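Local coordinates for protein S-adenosylmethionine:tRNA ribosyltransferase-isomerase (Thermotoga maritima, PDB 1VKY) that probably transfers and isomerises the ribose moiety of S-adenosylmethionine onto the 7-aminomethyl group of preQ1-modified tRNA, giving epoxyqueuosine, at residues D66-N71 against V204-V209; C105-G110 against G136-K141; L43-Q48 against K320-E325. All blocks are in the same frame, centred on the assembly; numbering follows the deposited sequence.

Contact 1: residues D66-N71 against V204-V209; sequences DLLVLN and VQFAEV
L68 and F206 are paired across two adjacent parallel strands, their side chains running alongside each other in the same sense. The CD1 methyl of L68 reaches the outer end of the phenyl ring, 3.6 Å from F206 CZ. Farther along the same face, L70 CD1 arrives at the ring's edge, in its plane, 3.9 Å from F206 CD2. F206 thus spans two leucines of the neighbouring strand. On the other face L67 holds CG anti to its backbone N (chi1 -177°), and its CD1 methyl sits 3.7 Å from Q205 CB and close to A207 CB; V69 and V209 cross there at about a right angle, CG1 to CG1. Between the two layers runs the regular ladder of parallel pairing: five backbone bonds join D66, L68 and L70 to Q205, A207 and V209 in turn, L68 and L70 each using both N-H and C=O; L68 N gives a nearly straight bond to Q205 O (2.9 Å, 173°). This pair belongs to the central mixed sheet. Strand 256-259 continues it beyond L67 and V69, helix 193-202 covers F206 and L68 through I196 and L199, and helices 240-252 and 261-270 lie against the face of L67, A207, V69 and V209.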
ATOM      1  N   ASP B  66     -15.937 -25.233 -11.447  1.00 28.13           N
ATOM      2  CA  ASP B  66     -14.793 -24.386 -11.800  1.00 25.47           C
ATOM      3  C   ASP B  66     -13.765 -24.381 -10.644  1.00 26.02           C
ATOM      4  O   ASP B  66     -14.138 -24.568  -9.478  1.00 28.02           O
ATOM      5  CB  ASP B  66     -15.229 -22.962 -12.099  1.00 25.99           C
ATOM      6  CG  ASP B  66     -15.872 -22.808 -13.460  1.00 29.56           C
ATOM      7  OD1 ASP B  66     -15.677 -23.692 -14.353  1.00 31.98           O
ATOM      8  OD2 ASP B  66     -16.591 -21.811 -13.703  1.00 29.57           O
ATOM      9  N   LEU B  67     -12.491 -24.128 -10.966  1.00 25.95           N
ATOM     10  CA  LEU B  67     -11.412 -24.139  -9.956  1.00 25.09           C
ATOM     11  C   LEU B  67     -10.724 -22.790  -9.910  1.00 23.58           C
ATOM     12  O   LEU B  67     -10.182 -22.348 -10.911  1.00 24.08           O
ATOM     13  CB  LEU B  67     -10.373 -25.236 -10.260  1.00 24.75           C
ATOM     14  CG  LEU B  67      -9.226 -25.400  -9.228  1.00 26.60           C
ATOM     15  CD1 LEU B  67      -9.663 -26.072  -7.971  1.00 30.37           C
ATOM     16  CD2 LEU B  67      -8.097 -26.208  -9.828  1.00 24.43           C
ATOM     17  N   LEU B  68     -10.759 -22.149  -8.740  1.00 24.96           N
ATOM     18  CA  LEU B  68     -10.054 -20.907  -8.497  1.00 23.64           C
ATOM     19  C   LEU B  68      -8.713 -21.260  -7.890  1.00 24.86           C
ATOM     20  O   LEU B  68      -8.655 -21.918  -6.859  1.00 28.56           O
ATOM     21  CB  LEU B  68     -10.828 -19.988  -7.529  1.00 24.63           C
ATOM     22  CG  LEU B  68     -11.978 -19.196  -8.177  1.00 28.57           C
ATOM     23  CD1 LEU B  68     -12.897 -18.530  -7.126  1.00 30.12           C
ATOM     24  CD2 LEU B  68     -11.461 -18.159  -9.048  1.00 31.97           C
ATOM     25  N   VAL B  69      -7.635 -20.870  -8.556  1.00 23.44           N
ATOM     26  CA  VAL B  69      -6.285 -21.150  -8.053  1.00 24.15           C
ATOM     27  C   VAL B  69      -5.642 -19.895  -7.561  1.00 24.17           C
ATOM     28  O   VAL B  69      -5.432 -18.930  -8.321  1.00 23.18           O
ATOM     29  CB  VAL B  69      -5.365 -21.802  -9.133  1.00 23.34           C
ATOM     30  CG1 VAL B  69      -4.032 -22.283  -8.492  1.00 21.94           C
ATOM     31  CG2 VAL B  69      -6.057 -22.967  -9.777  1.00 20.79           C
ATOM     32  N   LEU B  70      -5.302 -19.909  -6.284  1.00 21.10           N
ATOM     33  CA  LEU B  70      -4.723 -18.730  -5.644  1.00 26.90           C
ATOM     34  C   LEU B  70      -3.293 -18.962  -5.290  1.00 25.73           C
ATOM     35  O   LEU B  70      -2.906 -20.061  -4.936  1.00 25.95           O
ATOM     36  CB  LEU B  70      -5.454 -18.437  -4.318  1.00 30.75           C
ATOM     37  CG  LEU B  70      -6.960 -18.152  -4.457  1.00 37.93           C
ATOM     38  CD1 LEU B  70      -7.672 -18.572  -3.190  1.00 48.68           C
ATOM     39  CD2 LEU B  70      -7.164 -16.732  -4.703  1.00 47.24           C
ATOM     40  N   ASN B  71      -2.515 -17.900  -5.333  1.00 23.73           N
ATOM     41  CA  ASN B  71      -1.153 -17.973  -4.915  1.00 26.46           C
ATOM     42  C   ASN B  71      -1.003 -17.462  -3.492  1.00 30.91           C
ATOM     43  O   ASN B  71      -1.592 -16.443  -3.139  1.00 28.71           O
ATOM     44  CB  ASN B  71      -0.277 -17.085  -5.811  1.00 23.20           C
ATOM     45  CG  ASN B  71       1.221 -17.196  -5.468  1.00 28.64           C
ATOM     46  OD1 ASN B  71       1.829 -18.221  -5.685  1.00 28.79           O
ATOM     47  ND2 ASN B  71       1.795 -16.128  -4.909  1.00 31.39           N
ATOM     48  N   VAL B 204     -18.118 -24.036  -6.566  1.00 27.28           N
ATOM     49  CA  VAL B 204     -16.781 -23.632  -7.054  1.00 28.47           C
ATOM     50  C   VAL B 204     -15.651 -24.205  -6.129  1.00 28.57           C
ATOM     51  O   VAL B 204     -15.720 -24.078  -4.931  1.00 25.02           O
ATOM     52  CB  VAL B 204     -16.682 -22.115  -7.141  1.00 27.29           C
ATOM     53  CG1 VAL B 204     -15.296 -21.678  -7.681  1.00 28.45           C
ATOM     54  CG2 VAL B 204     -17.796 -21.574  -8.040  1.00 24.77           C
ATOM     55  N   GLN B 205     -14.631 -24.835  -6.702  1.00 29.00           N
ATOM     56  CA  GLN B 205     -13.514 -25.372  -5.919  1.00 26.80           C
ATOM     57  C   GLN B 205     -12.337 -24.392  -5.827  1.00 29.61           C
ATOM     58  O   GLN B 205     -12.202 -23.485  -6.659  1.00 27.07           O
ATOM     59  CB  GLN B 205     -13.059 -26.676  -6.545  1.00 26.49           C
ATOM     60  CG  GLN B 205     -14.167 -27.744  -6.481  1.00 32.85           C
ATOM     61  CD  GLN B 205     -13.641 -29.147  -6.627  1.00 44.85           C
ATOM     62  OE1 GLN B 205     -12.465 -29.444  -6.316  1.00 44.21           O
ATOM     63  NE2 GLN B 205     -14.513 -30.034  -7.095  1.00 43.14           N
ATOM     64  N   PHE B 206     -11.491 -24.590  -4.817  1.00 26.41           N
ATOM     65  CA  PHE B 206     -10.302 -23.769  -4.586  1.00 26.90           C
ATOM     66  C   PHE B 206      -9.035 -24.618  -4.510  1.00 29.35           C
ATOM     67  O   PHE B 206      -9.071 -25.758  -4.058  1.00 26.22           O
ATOM     68  CB  PHE B 206     -10.449 -22.984  -3.277  1.00 29.41           C
ATOM     69  CG  PHE B 206     -11.432 -21.850  -3.382  1.00 29.05           C
ATOM     70  CD1 PHE B 206     -12.805 -22.109  -3.383  1.00 30.70           C
ATOM     71  CD2 PHE B 206     -10.993 -20.555  -3.585  1.00 29.33           C
ATOM     72  CE1 PHE B 206     -13.727 -21.063  -3.550  1.00 31.94           C
ATOM     73  CE2 PHE B 206     -11.924 -19.506  -3.752  1.00 33.61           C
ATOM     74  CZ  PHE B 206     -13.278 -19.772  -3.725  1.00 26.96           C
ATOM     75  N   ALA B 207      -7.918 -24.075  -4.987  1.00 25.73           N
ATOM     76  CA  ALA B 207      -6.626 -24.700  -4.778  1.00 26.26           C
ATOM     77  C   ALA B 207      -5.612 -23.611  -4.642  1.00 27.08           C
ATOM     78  O   ALA B 207      -5.877 -22.441  -4.969  1.00 22.66           O
ATOM     79  CB  ALA B 207      -6.267 -25.614  -5.922  1.00 25.24           C
ATOM     80  N   GLU B 208      -4.442 -23.978  -4.136  1.00 28.01           N
ATOM     81  CA  GLU B 208      -3.374 -23.008  -3.987  1.00 32.47           C
ATOM     82  C   GLU B 208      -2.034 -23.405  -4.597  1.00 28.80           C
ATOM     83  O   GLU B 208      -1.634 -24.586  -4.654  1.00 30.06           O
ATOM     84  CB  GLU B 208      -3.238 -22.572  -2.504  1.00 35.58           C
ATOM     85  CG  GLU B 208      -2.429 -23.445  -1.603  1.00 46.65           C
ATOM     86  CD  GLU B 208      -2.246 -22.820  -0.207  1.00 50.12           C
ATOM     87  OE1 GLU B 208      -3.181 -22.087   0.275  1.00 49.27           O
ATOM     88  OE2 GLU B 208      -1.161 -23.077   0.398  1.00 56.38           O
ATOM     89  N   VAL B 209      -1.330 -22.384  -5.079  1.00 28.03           N
ATOM     90  CA  VAL B 209       0.067 -22.560  -5.403  1.00 27.10           C
ATOM     91  C   VAL B 209       0.799 -21.661  -4.439  1.00 25.77           C
ATOM     92  O   VAL B 209       0.232 -20.711  -3.907  1.00 28.17           O
ATOM     93  CB  VAL B 209       0.402 -22.240  -6.900  1.00 24.49           C
ATOM     94  CG1 VAL B 209      -0.267 -23.269  -7.791  1.00 26.79           C
ATOM     95  CG2 VAL B 209       0.031 -20.847  -7.279  1.00 25.89           C
TER

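Contact 2: residues C105-G110 against G136-K141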
ATOM      1  N   CYS B 105      12.498 -29.762   2.365  1.00 27.01           N
ATOM      2  CA  CYS B 105      13.555 -28.768   2.238  1.00 27.48           C
ATOM      3  C   CYS B 105      14.155 -28.802   0.857  1.00 28.51           C
ATOM      4  O   CYS B 105      14.191 -29.830   0.191  1.00 24.71           O
ATOM      5  CB  CYS B 105      14.673 -29.060   3.244  1.00 27.31           C
ATOM      6  SG  CYS B 105      14.131 -28.940   4.965  1.00 27.62           S
ATOM      7  N   LEU B 106      14.682 -27.655   0.460  1.00 27.73           N
ATOM      8  CA  LEU B 106      15.503 -27.558  -0.725  1.00 30.55           C
ATOM      9  C   LEU B 106      16.933 -27.692  -0.229  1.00 30.82           C
ATOM     10  O   LEU B 106      17.352 -26.929   0.635  1.00 32.93           O
ATOM     11  CB  LEU B 106      15.251 -26.194  -1.405  1.00 31.59           C
ATOM     12  CG  LEU B 106      15.019 -26.241  -2.887  1.00 37.68           C
ATOM     13  CD1 LEU B 106      16.361 -26.511  -3.553  1.00 51.91           C
ATOM     14  CD2 LEU B 106      13.996 -27.293  -3.261  1.00 34.71           C
ATOM     15  N   VAL B 107      17.659 -28.685  -0.728  1.00 30.05           N
ATOM     16  CA  VAL B 107      19.007 -28.963  -0.265  1.00 31.69           C
ATOM     17  C   VAL B 107      19.944 -28.808  -1.464  1.00 34.84           C
ATOM     18  O   VAL B 107      19.720 -29.430  -2.501  1.00 34.03           O
ATOM     19  CB  VAL B 107      19.096 -30.372   0.336  1.00 31.80           C
ATOM     20  CG1 VAL B 107      20.513 -30.727   0.634  1.00 39.82           C
ATOM     21  CG2 VAL B 107      18.256 -30.454   1.607  1.00 28.69           C
ATOM     22  N   ARG B 108      20.983 -27.982  -1.309  1.00 35.87           N
ATOM     23  CA  ARG B 108      21.924 -27.672  -2.392  1.00 39.50           C
ATOM     24  C   ARG B 108      23.354 -27.691  -1.848  1.00 40.03           C
ATOM     25  O   ARG B 108      23.658 -26.929  -0.934  1.00 40.10           O
ATOM     26  CB  ARG B 108      21.601 -26.292  -2.988  1.00 37.89           C
ATOM     27  CG  ARG B 108      20.171 -26.200  -3.536  1.00 44.20           C
ATOM     28  CD  ARG B 108      19.781 -24.904  -4.238  1.00 42.32           C
ATOM     29  NE  ARG B 108      19.812 -23.740  -3.359  1.00 48.99           N
ATOM     30  CZ  ARG B 108      19.434 -22.520  -3.726  1.00 47.35           C
ATOM     31  NH1 ARG B 108      18.988 -22.300  -4.957  1.00 46.07           N
ATOM     32  NH2 ARG B 108      19.505 -21.514  -2.864  1.00 45.38           N
ATOM     33  N   PRO B 109      24.241 -28.536  -2.371  1.00 42.06           N
ATOM     34  CA  PRO B 109      23.979 -29.493  -3.440  1.00 43.10           C
ATOM     35  C   PRO B 109      23.220 -30.744  -3.002  1.00 45.20           C
ATOM     36  O   PRO B 109      23.620 -31.434  -2.062  1.00 46.15           O
ATOM     37  CB  PRO B 109      25.379 -29.890  -3.874  1.00 44.51           C
ATOM     38  CG  PRO B 109      26.204 -29.746  -2.651  1.00 44.19           C
ATOM     39  CD  PRO B 109      25.650 -28.564  -1.945  1.00 42.72           C
ATOM     40  N   GLY B 110      22.145 -31.041  -3.726  1.00 46.96           N
ATOM     41  CA  GLY B 110      21.211 -32.101  -3.371  1.00 46.58           C
ATOM     42  C   GLY B 110      21.649 -33.487  -3.773  1.00 46.76           C
ATOM     43  O   GLY B 110      21.300 -34.438  -3.100  1.00 46.33           O
ATOM     44  N   GLY B 136      11.709 -32.923  -5.982  1.00 26.51           N
ATOM     45  CA  GLY B 136      13.146 -32.615  -5.847  1.00 27.55           C
ATOM     46  C   GLY B 136      13.601 -32.158  -4.468  1.00 26.82           C
ATOM     47  O   GLY B 136      14.757 -31.809  -4.265  1.00 27.63           O
ATOM     48  N   THR B 137      12.680 -32.131  -3.513  1.00 25.10           N
ATOM     49  CA  THR B 137      13.015 -31.721  -2.169  1.00 22.93           C
ATOM     50  C   THR B 137      13.529 -32.931  -1.427  1.00 22.74           C
ATOM     51  O   THR B 137      13.547 -34.046  -1.966  1.00 24.78           O
ATOM     52  CB  THR B 137      11.787 -31.145  -1.481  1.00 23.60           C
ATOM     53  OG1 THR B 137      10.721 -32.099  -1.559  1.00 26.15           O
ATOM     54  CG2 THR B 137      11.248 -29.880  -2.260  1.00 24.12           C
ATOM     55  N   ARG B 138      13.980 -32.676  -0.207  1.00 21.67           N
ATOM     56  CA  ARG B 138      14.451 -33.680   0.729  1.00 24.02           C
ATOM     57  C   ARG B 138      13.581 -33.545   1.954  1.00 23.63           C
ATOM     58  O   ARG B 138      13.321 -32.440   2.400  1.00 25.05           O
ATOM     59  CB  ARG B 138      15.902 -33.393   1.113  1.00 25.17           C
ATOM     60  CG  ARG B 138      16.952 -34.138   0.289  1.00 33.51           C
ATOM     61  CD  ARG B 138      16.590 -34.283  -1.116  1.00 39.83           C
ATOM     62  NE  ARG B 138      17.639 -34.805  -1.965  1.00 37.61           N
ATOM     63  CZ  ARG B 138      17.552 -34.735  -3.281  1.00 41.12           C
ATOM     64  NH1 ARG B 138      16.471 -34.206  -3.847  1.00 40.81           N
ATOM     65  NH2 ARG B 138      18.529 -35.193  -4.043  1.00 42.19           N
ATOM     66  N   ILE B 139      13.105 -34.665   2.476  1.00 23.07           N
ATOM     67  CA  ILE B 139      12.386 -34.647   3.724  1.00 22.29           C
ATOM     68  C   ILE B 139      13.419 -34.848   4.802  1.00 24.24           C
ATOM     69  O   ILE B 139      14.100 -35.859   4.837  1.00 25.04           O
ATOM     70  CB  ILE B 139      11.294 -35.732   3.755  1.00 24.87           C
ATOM     71  CG1 ILE B 139      10.181 -35.401   2.741  1.00 24.80           C
ATOM     72  CG2 ILE B 139      10.682 -35.776   5.120  1.00 23.50           C
ATOM     73  CD1 ILE B 139      10.524 -35.706   1.340  1.00 34.13           C
ATOM     74  N   LEU B 140      13.527 -33.873   5.684  1.00 23.70           N
ATOM     75  CA  LEU B 140      14.532 -33.894   6.733  1.00 26.88           C
ATOM     76  C   LEU B 140      13.869 -33.935   8.094  1.00 26.24           C
ATOM     77  O   LEU B 140      12.961 -33.164   8.377  1.00 26.74           O
ATOM     78  CB  LEU B 140      15.386 -32.635   6.649  1.00 27.27           C
ATOM     79  CG  LEU B 140      16.679 -32.603   5.825  1.00 32.06           C
ATOM     80  CD1 LEU B 140      16.737 -33.477   4.635  1.00 26.57           C
ATOM     81  CD2 LEU B 140      16.912 -31.205   5.426  1.00 28.70           C
ATOM     82  N   LYS B 141      14.340 -34.845   8.937  1.00 26.67           N
ATOM     83  CA  LYS B 141      13.951 -34.884  10.349  1.00 26.92           C
ATOM     84  C   LYS B 141      15.090 -34.274  11.178  1.00 27.06           C
ATOM     85  O   LYS B 141      16.217 -34.778  11.168  1.00 27.28           O
ATOM     86  CB  LYS B 141      13.654 -36.325  10.796  1.00 24.90           C
ATOM     87  CG  LYS B 141      13.257 -36.453  12.253  1.00 26.14           C
ATOM     88  CD  LYS B 141      12.782 -37.883  12.654  1.00 33.43           C
ATOM     89  CE  LYS B 141      13.919 -38.848  12.967  1.00 43.05           C
ATOM     90  NZ  LYS B 141      14.596 -38.630  14.271  1.00 47.63           N
TER
HETATM   91  O   HOH W   1      16.427 -30.328  -2.567  1.00 53.96           O
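R138 is bent at chi2 (37°), which turns CD out of line with the start of the chain; farther out, the guanidinium meets G110, whose CA lies over one face of the group while NH2 makes a weak bond to G110 O (3.0 Å, 125°). V107 sets CG2 anti to its carbonyl carbon, and that methyl touches R138 CB at 3.8 Å, the two side chains crossing at about a right angle. On the same side C105 SG packs 3.6 Å from L140 CD2. The backbones of C105 and R138 form a hydrogen-bonded antiparallel pair: C105 N donates to R138 O at 2.8 Å, and R138 N returns a bond to C105 O. The contact lies where strands 102-108 and 138-143, neighbours in the antiparallel six-stranded sheet, part after the C105-R138 pair. Their short axes here are 102° apart, and a water bridges the gap, accepting from V107 N (2.8 Å) and donating to G136 O. The guanidinium also bonds through NE to V113 O. These side-chain bonds run from a buried arginine to backbone carbonyl oxygens, whose dipoles would be expected to stabilise its positive charge, while the nearby R132 would work against it.

Contact 3: residues L43-Q48 against K320-E325; sequences LHRKTQ and KDFVME
F322 lays its phenyl ring between L43 and Q48, with a different kind of group over each face. The motif is a helix packed on a beta-hairpin: helix 320-332 sends the ring into the turn that joins strands 39-44 and 49-54 at the outer end of the central mixed sheet. The CB of F322 points toward the hairpin, and CG stands anti to the backbone N (chi1 -175°). L43 runs past the ring heading the other way, its CB 3.8 Å from F322 CE2 and its CD2 over one face, offset toward the rim. Over the opposite face lies the side-chain amide of Q48, whose NE2 is 3.6 Å from F322 CD2; the amide and ring planes are 38° apart, a tilted overlap rather than a flat stack. Backbone of the turn meets the far end of the ring, where H44 O lies 3.8 Å from F322 CZ and Q48 O 3.5 Å from F322 CE1. I50 of strand 49-54 adds a further apolar contact to F322. R45 turns its charged end elsewhere, to the terminal carboxylate of L347 and to F317, so that mainly its CA and CG approach the ring. The Q48 amide is itself fixed within the turn: its NE2 donates to R45 O at 2.8 Å, with an N-H...O angle of 165° and the acceptor in the amide plane.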
ATOM      1  N   LEU B  43     -13.876  -9.211 -19.429  1.00 25.16           N
ATOM      2  CA  LEU B  43     -13.506  -9.363 -20.821  1.00 24.91           C
ATOM      3  C   LEU B  43     -13.831 -10.782 -21.317  1.00 26.44           C
ATOM      4  O   LEU B  43     -13.379 -11.764 -20.753  1.00 25.55           O
ATOM      5  CB  LEU B  43     -11.999  -9.100 -20.986  1.00 22.47           C
ATOM      6  CG  LEU B  43     -11.587  -7.628 -21.191  1.00 26.47           C
ATOM      7  CD1 LEU B  43     -12.046  -6.757 -20.126  1.00 32.64           C
ATOM      8  CD2 LEU B  43     -10.112  -7.550 -21.335  1.00 26.98           C
ATOM      9  N   HIS B  44     -14.635 -10.851 -22.375  1.00 24.74           N
ATOM     10  CA  HIS B  44     -15.034 -12.108 -22.991  1.00 25.58           C
ATOM     11  C   HIS B  44     -14.259 -12.218 -24.299  1.00 24.54           C
ATOM     12  O   HIS B  44     -14.588 -11.560 -25.286  1.00 24.61           O
ATOM     13  CB  HIS B  44     -16.541 -12.111 -23.259  1.00 27.06           C
ATOM     14  CG  HIS B  44     -17.393 -11.958 -22.035  1.00 29.15           C
ATOM     15  ND1 HIS B  44     -17.908 -13.034 -21.350  1.00 28.02           N
ATOM     16  CD2 HIS B  44     -17.846 -10.854 -21.390  1.00 27.08           C
ATOM     17  CE1 HIS B  44     -18.639 -12.603 -20.336  1.00 28.25           C
ATOM     18  NE2 HIS B  44     -18.626 -11.286 -20.344  1.00 28.07           N
ATOM     19  N   ARG B  45     -13.224 -13.036 -24.316  1.00 22.53           N
ATOM     20  CA  ARG B  45     -12.281 -12.970 -25.444  1.00 25.65           C
ATOM     21  C   ARG B  45     -12.859 -13.345 -26.780  1.00 27.98           C
ATOM     22  O   ARG B  45     -12.596 -12.666 -27.749  1.00 34.88           O
ATOM     23  CB  ARG B  45     -11.053 -13.830 -25.196  1.00 27.48           C
ATOM     24  CG  ARG B  45     -10.139 -13.328 -24.084  1.00 25.39           C
ATOM     25  CD  ARG B  45      -9.117 -14.367 -23.710  1.00 30.26           C
ATOM     26  NE  ARG B  45      -9.683 -15.508 -22.998  1.00 29.15           N
ATOM     27  CZ  ARG B  45      -8.964 -16.560 -22.644  1.00 29.91           C
ATOM     28  NH1 ARG B  45      -9.521 -17.551 -21.990  1.00 26.57           N
ATOM     29  NH2 ARG B  45      -7.678 -16.619 -22.948  1.00 31.17           N
ATOM     30  N   LYS B  46     -13.625 -14.421 -26.850  1.00 28.52           N
ATOM     31  CA  LYS B  46     -14.141 -14.885 -28.140  1.00 33.06           C
ATOM     32  C   LYS B  46     -15.205 -13.961 -28.747  1.00 31.20           C
ATOM     33  O   LYS B  46     -15.258 -13.753 -29.961  1.00 30.70           O
ATOM     34  CB  LYS B  46     -14.694 -16.292 -28.012  1.00 34.13           C
ATOM     35  CG  LYS B  46     -13.629 -17.365 -27.680  1.00 42.38           C
ATOM     36  CD  LYS B  46     -14.306 -18.585 -27.030  1.00 50.85           C
ATOM     37  CE  LYS B  46     -13.842 -19.937 -27.615  1.00 63.70           C
ATOM     38  NZ  LYS B  46     -12.871 -20.676 -26.750  1.00 62.71           N
ATOM     39  N   THR B  47     -16.057 -13.402 -27.905  1.00 27.95           N
ATOM     40  CA  THR B  47     -17.098 -12.522 -28.389  1.00 24.69           C
ATOM     41  C   THR B  47     -16.647 -11.077 -28.408  1.00 25.88           C
ATOM     42  O   THR B  47     -17.295 -10.271 -29.025  1.00 26.60           O
ATOM     43  CB  THR B  47     -18.347 -12.633 -27.519  1.00 25.26           C
ATOM     44  OG1 THR B  47     -18.031 -12.235 -26.193  1.00 24.36           O
ATOM     45  CG2 THR B  47     -18.798 -14.068 -27.398  1.00 21.43           C
ATOM     46  N   GLN B  48     -15.548 -10.768 -27.721  1.00 26.24           N
ATOM     47  CA  GLN B  48     -15.011  -9.402 -27.577  1.00 28.77           C
ATOM     48  C   GLN B  48     -15.912  -8.472 -26.766  1.00 29.72           C
ATOM     49  O   GLN B  48     -15.788  -7.245 -26.804  1.00 29.61           O
ATOM     50  CB  GLN B  48     -14.678  -8.774 -28.933  1.00 29.99           C
ATOM     51  CG  GLN B  48     -13.713  -9.614 -29.765  1.00 35.73           C
ATOM     52  CD  GLN B  48     -12.273  -9.333 -29.404  1.00 38.46           C
ATOM     53  OE1 GLN B  48     -11.729  -8.308 -29.791  1.00 37.51           O
ATOM     54  NE2 GLN B  48     -11.664 -10.227 -28.651  1.00 34.32           N
ATOM     55  N   LYS B 320      -3.701  -8.560 -27.560  1.00 30.51           N
ATOM     56  CA  LYS B 320      -3.140  -7.230 -27.304  1.00 29.00           C
ATOM     57  C   LYS B 320      -4.086  -6.077 -27.625  1.00 29.67           C
ATOM     58  O   LYS B 320      -4.260  -5.146 -26.822  1.00 27.78           O
ATOM     59  CB  LYS B 320      -1.822  -7.073 -28.054  1.00 33.05           C
ATOM     60  CG  LYS B 320      -1.135  -5.721 -27.784  1.00 39.60           C
ATOM     61  CD  LYS B 320      -0.011  -5.476 -28.753  1.00 53.11           C
ATOM     62  N   ASP B 321      -4.688  -6.081 -28.806  1.00 27.14           N
ATOM     63  CA  ASP B 321      -5.568  -4.962 -29.148  1.00 27.98           C
ATOM     64  C   ASP B 321      -6.799  -4.915 -28.226  1.00 24.73           C
ATOM     65  O   ASP B 321      -7.262  -3.853 -27.842  1.00 24.88           O
ATOM     66  CB  ASP B 321      -6.006  -5.040 -30.600  1.00 29.87           C
ATOM     67  CG  ASP B 321      -4.841  -4.908 -31.580  1.00 41.09           C
ATOM     68  OD1 ASP B 321      -3.771  -4.350 -31.215  1.00 42.40           O
ATOM     69  OD2 ASP B 321      -4.922  -5.342 -32.749  1.00 49.32           O
ATOM     70  N   PHE B 322      -7.322  -6.077 -27.865  1.00 27.15           N
ATOM     71  CA  PHE B 322      -8.508  -6.132 -27.003  1.00 24.56           C
ATOM     72  C   PHE B 322      -8.148  -5.603 -25.616  1.00 25.00           C
ATOM     73  O   PHE B 322      -8.882  -4.823 -25.041  1.00 25.74           O
ATOM     74  CB  PHE B 322      -8.982  -7.583 -26.964  1.00 24.65           C
ATOM     75  CG  PHE B 322     -10.277  -7.827 -26.204  1.00 26.22           C
ATOM     76  CD1 PHE B 322     -11.350  -6.958 -26.290  1.00 29.43           C
ATOM     77  CD2 PHE B 322     -10.440  -8.983 -25.457  1.00 24.66           C
ATOM     78  CE1 PHE B 322     -12.546  -7.230 -25.619  1.00 28.94           C
ATOM     79  CE2 PHE B 322     -11.635  -9.230 -24.778  1.00 27.99           C
ATOM     80  CZ  PHE B 322     -12.670  -8.341 -24.862  1.00 26.52           C
ATOM     81  N   VAL B 323      -7.013  -6.024 -25.042  1.00 27.43           N
ATOM     82  CA  VAL B 323      -6.699  -5.577 -23.700  1.00 25.53           C
ATOM     83  C   VAL B 323      -6.398  -4.082 -23.699  1.00 28.00           C
ATOM     84  O   VAL B 323      -6.764  -3.350 -22.758  1.00 27.81           O
ATOM     85  CB  VAL B 323      -5.556  -6.410 -23.028  1.00 28.39           C
ATOM     86  CG1 VAL B 323      -4.189  -5.833 -23.311  1.00 33.60           C
ATOM     87  CG2 VAL B 323      -5.766  -6.408 -21.526  1.00 38.06           C
ATOM     88  N   MET B 324      -5.754  -3.596 -24.758  1.00 27.71           N
ATOM     89  CA  MET B 324      -5.480  -2.134 -24.842  1.00 27.42           C
ATOM     90  C   MET B 324      -6.759  -1.310 -24.974  1.00 27.75           C
ATOM     91  O   MET B 324      -6.855  -0.279 -24.390  1.00 28.39           O
ATOM     92  CB  MET B 324      -4.470  -1.835 -25.956  1.00 28.70           C
ATOM     93  CG  MET B 324      -3.111  -2.524 -25.699  1.00 33.70           C
ATOM     94  SD  MET B 324      -2.212  -2.118 -24.132  1.00 44.94           S
ATOM     95  CE  MET B 324      -3.263  -2.310 -22.733  1.00 61.38           C
ATOM     96  N   GLU B 325      -7.742  -1.805 -25.728  1.00 31.11           N
ATOM     97  CA  GLU B 325      -9.079  -1.197 -25.797  1.00 30.40           C
ATOM     98  C   GLU B 325      -9.721  -1.182 -24.390  1.00 28.35           C
ATOM     99  O   GLU B 325     -10.213  -0.164 -23.914  1.00 26.11           O
ATOM    100  CB  GLU B 325      -9.907  -1.995 -26.832  1.00 32.27           C
ATOM    101  CG  GLU B 325     -11.412  -1.791 -26.836  1.00 38.40           C
ATOM    102  CD  GLU B 325     -12.114  -2.514 -28.002  1.00 45.24           C
ATOM    103  OE1 GLU B 325     -11.881  -3.747 -28.226  1.00 62.64           O
TER

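How the contacts relate
From the N terminus the chain first reaches 43-48, whose contact with 320-325 is completed 272 residues later, so contact 3 closes the widest loop. Within it, 66-71 waits for 204-209, and contact 1 shuts a second loop; inside that again, 105-110 and 136-141 meet as contact 2, only 26 residues apart. The three loops are nested and none cross. Contacts 1 and 3 both reach the mixed sheet, one pairing two of its inner strands and the other placing a late helix on its outer hairpin. Contact 2 belongs to the separate antiparallel sheet, its centre about 44 Å from that of contact 3, across the chain's centre.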